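Local coordinates for haloacid dehalogenase domain protein hydrolase (Planctomyces limnophilus, PDB 4OVY) that probably acts as a hydrolase, perhaps a phosphatase, of the haloacid dehalogenase superfamily, and binds a calcium ion in the crystal, at residues H132-Y135 and T136-V139; Q141-L144 and E145-A148; R169-A172 and K173-G177. One frame throughout, in Å; residues are numbered along the deposited sequence.

Overall arrangement
The three contacts follow one another along the chain, each a local turn, and none nests within or crosses another. Contact 1 forms a short 3-10 turn in the loop that leaves helix 112-125; contact 2 begins one residue later, as the first two turns of helix 141-152. The chain then runs through strand 156-161 and helix 165-168 before contact 3 spans the short helix 172-176 from its N-cap to G177. In space they come together: V139 of contact 1 packs on L144 of contact 2 and on V175 and Y176 of contact 3, while Y176 also meets L144 and L147. Helix 141-152 carries this cluster onto strand 38-41 of the central mixed sheet.

Contact 1: residues H132-Y135 and T136-V139; sequences HRPY and TECV
R133 reaches across the turn to E137, and the two side chains cross at about a right angle. NE donates to E137 OE1 over 3.0 Å in a nearly straight bond of 161°, while NH2 reaches the same oxygen from 3.3 Å with a more bent geometry. The grip is therefore side-on, with two nitrogens on one acceptor. OE1 lies at the edge of the guanidinium, within its plane, and meets NE through its anti lone pair; the two planar groups are turned 68° apart. The bend at chi3 of R133 swings the guanidinium back over the turn, where the backbone O of E137 lies over one face. NH2 has a further acceptor in the backbone O of P303, near the C terminus.

The ring of P134 packs against the carboxylate end of E137, its CD 3.7 Å from E137 CD. Lacking an N-H, proline suits the lead-in to this 3-10 turn, whose i to i+3 bonds run from E137 N to P134 O (2.9 Å) and from C138 N to Y135 O (3.0 Å). The turn lies in the loop between helices 112-125 and 141-152 of the haloacid dehalogenase-like domain. T136 sets OG1 between its own N and carbonyl carbon (chi1 51°), 3.8 Å from P134 CB, and its side chain also touches W171. The ring of Y135 turns from the turn into the protein, nearly parallel to the ring of W122 and against V55 and A58. C138 is buried, and its compact side chain sets SG beside the turn, 3.6 Å from P134 O.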
ATOM      1  N   HIS A 132     -25.801  17.757 -13.580  1.00 22.98           N
ATOM      2  CA  HIS A 132     -26.354  16.818 -14.570  1.00 25.33           C
ATOM      3  C   HIS A 132     -25.282  16.216 -15.498  1.00 23.26           C
ATOM      4  O   HIS A 132     -25.500  16.001 -16.698  1.00 24.25           O
ATOM      5  CB  HIS A 132     -27.500  17.469 -15.357  1.00 25.12           C
ATOM      6  CG  HIS A 132     -28.742  17.683 -14.544  1.00 27.51           C
ATOM      7  ND1 HIS A 132     -29.753  18.528 -14.939  1.00 29.77           N
ATOM      8  CD2 HIS A 132     -29.128  17.169 -13.353  1.00 31.53           C
ATOM      9  CE1 HIS A 132     -30.717  18.514 -14.034  1.00 32.89           C
ATOM     10  NE2 HIS A 132     -30.360  17.698 -13.061  1.00 31.02           N
ATOM     11  N   ARG A 133     -24.129  15.936 -14.902  1.00 24.73           N
ATOM     12  CA  ARG A 133     -23.019  15.248 -15.547  1.00 23.56           C
ATOM     13  C   ARG A 133     -22.623  14.107 -14.611  1.00 23.36           C
ATOM     14  O   ARG A 133     -22.969  14.141 -13.422  1.00 22.38           O
ATOM     15  CB  ARG A 133     -21.824  16.185 -15.701  1.00 25.53           C
ATOM     16  CG  ARG A 133     -22.088  17.423 -16.543  1.00 27.95           C
ATOM     17  CD  ARG A 133     -20.968  18.443 -16.395  1.00 33.77           C
ATOM     18  NE  ARG A 133     -19.726  18.006 -17.035  1.00 36.25           N
ATOM     19  CZ  ARG A 133     -18.625  18.754 -17.150  1.00 37.45           C
ATOM     20  NH1 ARG A 133     -18.587  19.991 -16.663  1.00 35.16           N
ATOM     21  NH2 ARG A 133     -17.553  18.262 -17.765  1.00 41.63           N
ATOM     22  N   PRO A 134     -21.890  13.107 -15.126  1.00 22.18           N
ATOM     23  CA  PRO A 134     -21.369  12.069 -14.245  1.00 21.51           C
ATOM     24  C   PRO A 134     -20.519  12.680 -13.135  1.00 20.02           C
ATOM     25  O   PRO A 134     -19.875  13.708 -13.344  1.00 20.19           O
ATOM     26  CB  PRO A 134     -20.488  11.226 -15.168  1.00 25.02           C
ATOM     27  CG  PRO A 134     -21.004  11.481 -16.534  1.00 27.59           C
ATOM     28  CD  PRO A 134     -21.484  12.896 -16.527  1.00 24.75           C
ATOM     29  N   TYR A 135     -20.519  12.051 -11.970  1.00 20.03           N
ATOM     30  CA  TYR A 135     -19.759  12.569 -10.836  1.00 21.18           C
ATOM     31  C   TYR A 135     -18.262  12.672 -11.150  1.00 20.60           C
ATOM     32  O   TYR A 135     -17.580  13.550 -10.634  1.00 20.99           O
ATOM     33  CB  TYR A 135     -19.993  11.700  -9.595  1.00 20.44           C
ATOM     34  CG  TYR A 135     -21.370  11.852  -8.996  1.00 19.44           C
ATOM     35  CD1 TYR A 135     -21.686  12.963  -8.221  1.00 20.69           C
ATOM     36  CD2 TYR A 135     -22.353  10.883  -9.187  1.00 21.57           C
ATOM     37  CE1 TYR A 135     -22.943  13.111  -7.655  1.00 21.90           C
ATOM     38  CE2 TYR A 135     -23.616  11.024  -8.626  1.00 21.86           C
ATOM     39  CZ  TYR A 135     -23.904  12.135  -7.856  1.00 22.46           C
ATOM     40  OH  TYR A 135     -25.152  12.288  -7.293  1.00 24.01           O
ATOM     41  N   THR A 136     -17.770  11.786 -12.013  1.00 22.62           N
ATOM     42  CA  THR A 136     -16.372  11.794 -12.438  1.00 23.68           C
ATOM     43  C   THR A 136     -16.012  12.970 -13.360  1.00 23.69           C
ATOM     44  O   THR A 136     -14.836  13.192 -13.625  1.00 25.26           O
ATOM     45  CB  THR A 136     -16.003  10.476 -13.149  1.00 24.37           C
ATOM     46  OG1 THR A 136     -16.964  10.210 -14.174  1.00 25.69           O
ATOM     47  CG2 THR A 136     -16.003   9.300 -12.158  1.00 27.66           C
ATOM     48  N   GLU A 137     -17.014  13.696 -13.857  1.00 23.17           N
ATOM     49  CA  GLU A 137     -16.791  14.959 -14.566  1.00 24.02           C
ATOM     50  C   GLU A 137     -16.903  16.174 -13.644  1.00 23.62           C
ATOM     51  O   GLU A 137     -16.636  17.308 -14.068  1.00 25.38           O
ATOM     52  CB  GLU A 137     -17.750  15.097 -15.747  1.00 25.66           C
ATOM     53  CG  GLU A 137     -17.409  14.174 -16.905  1.00 29.63           C
ATOM     54  CD  GLU A 137     -18.379  14.292 -18.070  1.00 35.43           C
ATOM     55  OE1 GLU A 137     -19.003  15.364 -18.248  1.00 36.40           O
ATOM     56  OE2 GLU A 137     -18.518  13.299 -18.812  1.00 41.61           O
ATOM     57  N   CYS A 138     -17.267  15.939 -12.381  1.00 21.12           N
ATOM     58  CA  CYS A 138     -17.328  17.000 -11.387  1.00 20.99           C
ATOM     59  C   CYS A 138     -16.017  17.068 -10.598  1.00 21.60           C
ATOM     60  O   CYS A 138     -15.995  17.321  -9.390  1.00 21.00           O
ATOM     61  CB  CYS A 138     -18.550  16.802 -10.489  1.00 23.12           C
ATOM     62  SG  CYS A 138     -20.101  16.775 -11.432  1.00 24.46           S
ATOM     63  N   VAL A 139     -14.923  16.848 -11.319  1.00 22.37           N
ATOM     64  CA  VAL A 139     -13.576  16.939 -10.779  1.00 22.15           C
ATOM     65  C   VAL A 139     -13.058  18.341 -11.078  1.00 20.75           C
ATOM     66  O   VAL A 139     -13.571  19.022 -11.976  1.00 21.16           O
ATOM     67  CB  VAL A 139     -12.635  15.866 -11.371  1.00 22.89           C
ATOM     68  CG1 VAL A 139     -13.121  14.467 -11.002  1.00 22.49           C
ATOM     69  CG2 VAL A 139     -12.509  15.998 -12.886  1.00 23.22           C
TER

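Contact 2: residues Q141-L144 and E145-A148; sequences QPML and ELLA. With EDO (1,2-ethanediol), chain F.
E145, L144 and M143, a selenomethionine, bury the most surface in the first two turns of helix 141-152, where each meets neighbours three or four residues along. Regular i to i+4 bonds bind the turns, from E145 N to Q141 O (3.0 Å) through to A148 N and L144 O. On the more open side, Q141 and E145 form an i, i+4 polar pair: Q141 NE2 gives an almost straight bond (175°) to E145 OE2, which it meets on the anti side, 20° out of the carboxylate plane. Q141 bends at chi2 (65°), bringing its amide across the glutamate. The same OE2 is hydrogen-bonded to S6 OG, so glutamate suits a place where it links the helix to the N-terminal segment.

On the buried side, M143 and L146 lie alongside each other, SE 4.0 Å from L146 CD2, and both pack on F41 of strand 38-41. Long apolar chains fit this helix-to-sheet seam. L144 instead turns CD2 toward Y176 of helix 172-176, and CD1 toward V139. Its CB lies 3.8 Å from C2 of a 1,2-ethanediol, probably from the crystallisation liquor, whose O2 accepts from Q141 NE2 at 3.2 Å.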
ATOM      1  N   GLN A 141     -10.648  20.922 -12.536  1.00 20.77           N
ATOM      2  CA  GLN A 141      -9.682  21.073 -13.608  1.00 21.09           C
ATOM      3  C   GLN A 141      -8.340  21.629 -13.105  1.00 20.17           C
ATOM      4  O   GLN A 141      -7.284  21.144 -13.519  1.00 22.13           O
ATOM      5  CB  GLN A 141     -10.268  21.952 -14.724  1.00 22.50           C
ATOM      6  CG  GLN A 141      -9.290  22.345 -15.819  1.00 22.61           C
ATOM      7  CD  GLN A 141      -8.780  21.163 -16.629  1.00 24.29           C
ATOM      8  OE1 GLN A 141      -9.489  20.176 -16.844  1.00 24.90           O
ATOM      9  NE2 GLN A 141      -7.550  21.269 -17.104  1.00 25.07           N
ATOM     10  N   PRO A 142      -8.368  22.631 -12.202  1.00 19.25           N
ATOM     11  CA  PRO A 142      -7.091  23.102 -11.665  1.00 19.57           C
ATOM     12  C   PRO A 142      -6.311  22.024 -10.904  1.00 18.07           C
ATOM     13  O   PRO A 142      -5.079  22.028 -10.919  1.00 17.57           O
ATOM     14  CB  PRO A 142      -7.499  24.254 -10.738  1.00 20.50           C
ATOM     15  CG  PRO A 142      -8.800  24.724 -11.284  1.00 20.86           C
ATOM     16  CD  PRO A 142      -9.484  23.476 -11.754  1.00 19.50           C
HETATM   17  N   MSE A 143      -7.009  21.093 -10.264  1.00 17.53           N
HETATM   18  CA  MSE A 143      -6.332  20.014  -9.548  1.00 19.03           C
HETATM   19  C   MSE A 143      -5.815  18.980 -10.517  1.00 19.42           C
HETATM   20  O   MSE A 143      -4.775  18.384 -10.279  1.00 19.89           O
HETATM   21  CB  MSE A 143      -7.241  19.384  -8.486  1.00 17.92           C
HETATM   22  CG  MSE A 143      -7.672  20.406  -7.435  1.00 20.26           C
HETATM   23 SE   MSE A 143      -6.141  21.101  -6.389  1.00 23.65          SE
HETATM   24  CE  MSE A 143      -5.822  19.469  -5.336  1.00 21.35           C
ATOM     25  N   LEU A 144      -6.518  18.751 -11.622  1.00 19.03           N
ATOM     26  CA  LEU A 144      -5.984  17.877 -12.673  1.00 20.39           C
ATOM     27  C   LEU A 144      -4.661  18.431 -13.214  1.00 20.56           C
ATOM     28  O   LEU A 144      -3.709  17.686 -13.456  1.00 21.15           O
ATOM     29  CB  LEU A 144      -6.975  17.723 -13.818  1.00 20.98           C
ATOM     30  CG  LEU A 144      -8.341  17.105 -13.517  1.00 22.14           C
ATOM     31  CD1 LEU A 144      -9.108  16.952 -14.824  1.00 22.92           C
ATOM     32  CD2 LEU A 144      -8.202  15.776 -12.795  1.00 21.84           C
ATOM     33  N   GLU A 145      -4.613  19.742 -13.404  1.00 20.39           N
ATOM     34  CA  GLU A 145      -3.381  20.415 -13.816  1.00 22.07           C
ATOM     35  C   GLU A 145      -2.273  20.250 -12.778  1.00 21.18           C
ATOM     36  O   GLU A 145      -1.126  19.980 -13.128  1.00 21.19           O
ATOM     37  CB  GLU A 145      -3.642  21.896 -14.085  1.00 22.85           C
ATOM     38  CG  GLU A 145      -4.505  22.126 -15.310  1.00 22.33           C
ATOM     39  CD  GLU A 145      -4.999  23.549 -15.442  1.00 24.10           C
ATOM     40  OE1 GLU A 145      -4.502  24.438 -14.705  1.00 24.26           O
ATOM     41  OE2 GLU A 145      -5.887  23.776 -16.295  1.00 23.35           O
ATOM     42  N   LEU A 146      -2.625  20.400 -11.504  1.00 21.63           N
ATOM     43  CA  LEU A 146      -1.652  20.253 -10.423  1.00 19.91           C
ATOM     44  C   LEU A 146      -1.088  18.840 -10.376  1.00 18.73           C
ATOM     45  O   LEU A 146       0.119  18.660 -10.265  1.00 18.14           O
ATOM     46  CB  LEU A 146      -2.275  20.640  -9.077  1.00 18.94           C
ATOM     47  CG  LEU A 146      -1.384  20.464  -7.846  1.00 20.02           C
ATOM     48  CD1 LEU A 146      -0.075  21.243  -7.980  1.00 20.34           C
ATOM     49  CD2 LEU A 146      -2.148  20.917  -6.618  1.00 19.37           C
ATOM     50  N   LEU A 147      -1.960  17.838 -10.473  1.00 19.13           N
ATOM     51  CA  LEU A 147      -1.514  16.440 -10.524  1.00 19.37           C
ATOM     52  C   LEU A 147      -0.512  16.187 -11.666  1.00 18.53           C
ATOM     53  O   LEU A 147       0.537  15.580 -11.449  1.00 19.30           O
ATOM     54  CB  LEU A 147      -2.712  15.502 -10.669  1.00 20.78           C
ATOM     55  CG  LEU A 147      -3.596  15.343  -9.430  1.00 20.89           C
ATOM     56  CD1 LEU A 147      -4.908  14.687  -9.826  1.00 19.59           C
ATOM     57  CD2 LEU A 147      -2.893  14.543  -8.342  1.00 21.17           C
ATOM     58  N   ALA A 148      -0.835  16.663 -12.867  1.00 19.16           N
ATOM     59  CA  ALA A 148       0.048  16.499 -14.027  1.00 23.16           C
ATOM     60  C   ALA A 148       1.389  17.207 -13.827  1.00 21.95           C
ATOM     61  O   ALA A 148       2.445  16.660 -14.146  1.00 22.16           O
ATOM     62  CB  ALA A 148      -0.632  17.021 -15.293  1.00 25.52           C
TER
HETATM   63  C1  EDO F 405      -4.289  17.470 -17.468  1.00 53.79           C
HETATM   64  O1  EDO F 405      -3.271  18.461 -17.625  1.00 53.89           O
HETATM   65  C2  EDO F 405      -5.636  18.160 -17.335  1.00 49.92           C
HETATM   66  O2  EDO F 405      -5.864  18.988 -18.483  1.00 42.69           O

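Contact 3: residues R169-A172 and K173-G177; sequences RPWA and KEVYG
W171 and Y176 lie side by side and point the same way, with W171 CZ3 3.5 Å from Y176 CE2. Their rings are inclined at 55°, with the centroid of the tryptophan's six-membered ring 5.5 Å from that of the tyrosine. V175 wedges in beside them: CG2 meets W171 CE3 at 3.7 Å, at the indole edge, while CG1 sits over one face of the tyrosine ring, offset toward its rim. A beta-branched residue can thus serve both rings at once.

W171 is the N-cap of helix 172-176; its backbone O accepts from V175 N (3.0 Å), and A172 O takes Y176 N (2.8 Å). Its chi1 of 53° brings the six-membered ring of the indole beside V175 and Y176. Two waters serve the first turn, one bridging R169 O to K173 N and the other P170 O to E174 N. Farther out, W171 NE1 bonds to F167 O, fixing the ring's rotation, and W48 meets the indole; the W171 side chain lies about 7 Å from that of D44, a calcium ligand. The Y176 ring also packs on L147. Substituting an alanine for Y176 would probably open a gap beside W171 CZ3 and leave L147 without its aromatic neighbour. The positive phi of G177 (76°) suits glycine where the helix ends. Aromatic and aliphatic contacts thus hold the side chains together, while of the two buried polar groups the indole N-H is satisfied by F167 O and the tyrosine hydroxyl, weakly, by N43 OD1.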
ATOM      1  N   ARG A 169     -11.017   3.146  -6.661  1.00 18.10           N
ATOM      2  CA  ARG A 169     -10.062   2.433  -7.521  1.00 19.04           C
ATOM      3  C   ARG A 169     -10.516   2.112  -8.946  1.00 19.99           C
ATOM      4  O   ARG A 169      -9.684   2.096  -9.847  1.00 22.59           O
ATOM      5  CB  ARG A 169      -9.563   1.152  -6.849  1.00 18.89           C
ATOM      6  CG  ARG A 169      -8.406   1.394  -5.898  1.00 18.60           C
ATOM      7  CD  ARG A 169      -8.043   0.145  -5.122  1.00 19.78           C
ATOM      8  NE  ARG A 169      -6.720   0.260  -4.513  1.00 19.96           N
ATOM      9  CZ  ARG A 169      -6.225  -0.571  -3.602  1.00 17.15           C
ATOM     10  NH1 ARG A 169      -6.941  -1.591  -3.134  1.00 17.61           N
ATOM     11  NH2 ARG A 169      -4.998  -0.387  -3.159  1.00 18.44           N
ATOM     12  N   PRO A 170     -11.817   1.847  -9.159  1.00 20.60           N
ATOM     13  CA  PRO A 170     -12.241   1.513 -10.517  1.00 21.60           C
ATOM     14  C   PRO A 170     -12.031   2.618 -11.567  1.00 22.21           C
ATOM     15  O   PRO A 170     -11.885   2.300 -12.746  1.00 23.14           O
ATOM     16  CB  PRO A 170     -13.734   1.203 -10.356  1.00 22.52           C
ATOM     17  CG  PRO A 170     -13.886   0.800  -8.928  1.00 22.51           C
ATOM     18  CD  PRO A 170     -12.902   1.641  -8.179  1.00 21.09           C
ATOM     19  N   TRP A 171     -12.007   3.880 -11.146  1.00 20.65           N
ATOM     20  CA  TRP A 171     -11.991   5.013 -12.083  1.00 20.17           C
ATOM     21  C   TRP A 171     -10.859   6.031 -11.868  1.00 19.68           C
ATOM     22  O   TRP A 171     -10.654   6.911 -12.715  1.00 19.81           O
ATOM     23  CB  TRP A 171     -13.348   5.730 -12.038  1.00 20.06           C
ATOM     24  CG  TRP A 171     -13.778   6.116 -10.657  1.00 20.81           C
ATOM     25  CD1 TRP A 171     -14.524   5.366  -9.788  1.00 22.62           C
ATOM     26  CD2 TRP A 171     -13.478   7.331  -9.979  1.00 20.78           C
ATOM     27  NE1 TRP A 171     -14.707   6.043  -8.608  1.00 22.61           N
ATOM     28  CE2 TRP A 171     -14.072   7.253  -8.695  1.00 22.60           C
ATOM     29  CE3 TRP A 171     -12.761   8.479 -10.323  1.00 22.12           C
ATOM     30  CZ2 TRP A 171     -13.976   8.286  -7.764  1.00 21.73           C
ATOM     31  CZ3 TRP A 171     -12.666   9.508  -9.394  1.00 23.39           C
ATOM     32  CH2 TRP A 171     -13.270   9.404  -8.131  1.00 23.50           C
ATOM     33  N   ALA A 172     -10.123   5.919 -10.763  1.00 18.17           N
ATOM     34  CA  ALA A 172      -9.131   6.947 -10.397  1.00 20.14           C
ATOM     35  C   ALA A 172      -7.973   7.059 -11.395  1.00 19.93           C
ATOM     36  O   ALA A 172      -7.410   8.149 -11.587  1.00 19.99           O
ATOM     37  CB  ALA A 172      -8.599   6.706  -8.982  1.00 20.75           C
ATOM     38  N   LYS A 173      -7.611   5.947 -12.036  1.00 19.53           N
ATOM     39  CA  LYS A 173      -6.518   5.983 -13.003  1.00 22.17           C
ATOM     40  C   LYS A 173      -6.934   6.771 -14.231  1.00 22.80           C
ATOM     41  O   LYS A 173      -6.198   7.656 -14.664  1.00 23.37           O
ATOM     42  CB  LYS A 173      -6.055   4.591 -13.406  1.00 25.16           C
ATOM     43  CG  LYS A 173      -4.677   4.594 -14.051  1.00 31.63           C
ATOM     44  CD  LYS A 173      -4.352   3.225 -14.621  1.00 41.65           C
ATOM     45  CE  LYS A 173      -4.864   3.073 -16.045  1.00 44.42           C
ATOM     46  NZ  LYS A 173      -3.828   3.498 -17.027  1.00 44.46           N
ATOM     47  N   GLU A 174      -8.109   6.462 -14.781  1.00 23.57           N
ATOM     48  CA  GLU A 174      -8.611   7.191 -15.950  1.00 26.01           C
ATOM     49  C   GLU A 174      -8.820   8.675 -15.655  1.00 23.74           C
ATOM     50  O   GLU A 174      -8.494   9.530 -16.479  1.00 25.79           O
ATOM     51  CB  GLU A 174      -9.933   6.599 -16.440  1.00 31.91           C
ATOM     52  CG  GLU A 174     -10.475   7.248 -17.713  1.00 39.61           C
ATOM     53  CD  GLU A 174     -11.987   7.108 -17.877  1.00 53.33           C
ATOM     54  OE1 GLU A 174     -12.590   6.188 -17.273  1.00 64.07           O
ATOM     55  OE2 GLU A 174     -12.581   7.928 -18.619  1.00 71.75           O
ATOM     56  N   VAL A 175      -9.381   8.973 -14.489  1.00 20.47           N
ATOM     57  CA  VAL A 175      -9.848  10.325 -14.183  1.00 21.00           C
ATOM     58  C   VAL A 175      -8.732  11.214 -13.645  1.00 19.77           C
ATOM     59  O   VAL A 175      -8.593  12.357 -14.085  1.00 21.18           O
ATOM     60  CB  VAL A 175     -11.042  10.286 -13.200  1.00 22.31           C
ATOM     61  CG1 VAL A 175     -11.430  11.685 -12.745  1.00 23.09           C
ATOM     62  CG2 VAL A 175     -12.233   9.587 -13.852  1.00 21.86           C
ATOM     63  N   TYR A 176      -7.947  10.689 -12.705  1.00 19.55           N
ATOM     64  CA  TYR A 176      -6.881  11.453 -12.038  1.00 19.10           C
ATOM     65  C   TYR A 176      -5.469  11.073 -12.467  1.00 19.19           C
ATOM     66  O   TYR A 176      -4.512  11.763 -12.102  1.00 19.70           O
ATOM     67  CB  TYR A 176      -6.953  11.252 -10.512  1.00 18.26           C
ATOM     68  CG  TYR A 176      -8.211  11.751  -9.844  1.00 19.11           C
ATOM     69  CD1 TYR A 176      -8.734  13.008 -10.132  1.00 19.05           C
ATOM     70  CD2 TYR A 176      -8.858  10.980  -8.877  1.00 19.45           C
ATOM     71  CE1 TYR A 176      -9.876  13.473  -9.497  1.00 20.26           C
ATOM     72  CE2 TYR A 176     -10.002  11.437  -8.238  1.00 19.21           C
ATOM     73  CZ  TYR A 176     -10.506  12.681  -8.548  1.00 19.59           C
ATOM     74  OH  TYR A 176     -11.634  13.145  -7.917  1.00 19.93           O
ATOM     75  N   GLY A 177      -5.321   9.970 -13.198  1.00 19.13           N
ATOM     76  CA  GLY A 177      -3.995   9.444 -13.520  1.00 20.35           C
ATOM     77  C   GLY A 177      -3.337   8.745 -12.346  1.00 21.23           C
ATOM     78  O   GLY A 177      -2.124   8.581 -12.325  1.00 22.37           O
TER
HETATM   79  O   HOH W   1      -8.543   3.116 -11.955  1.00 23.91           O
HETATM   80  O   HOH W   2      -9.619   3.965 -14.419  1.00 26.44           O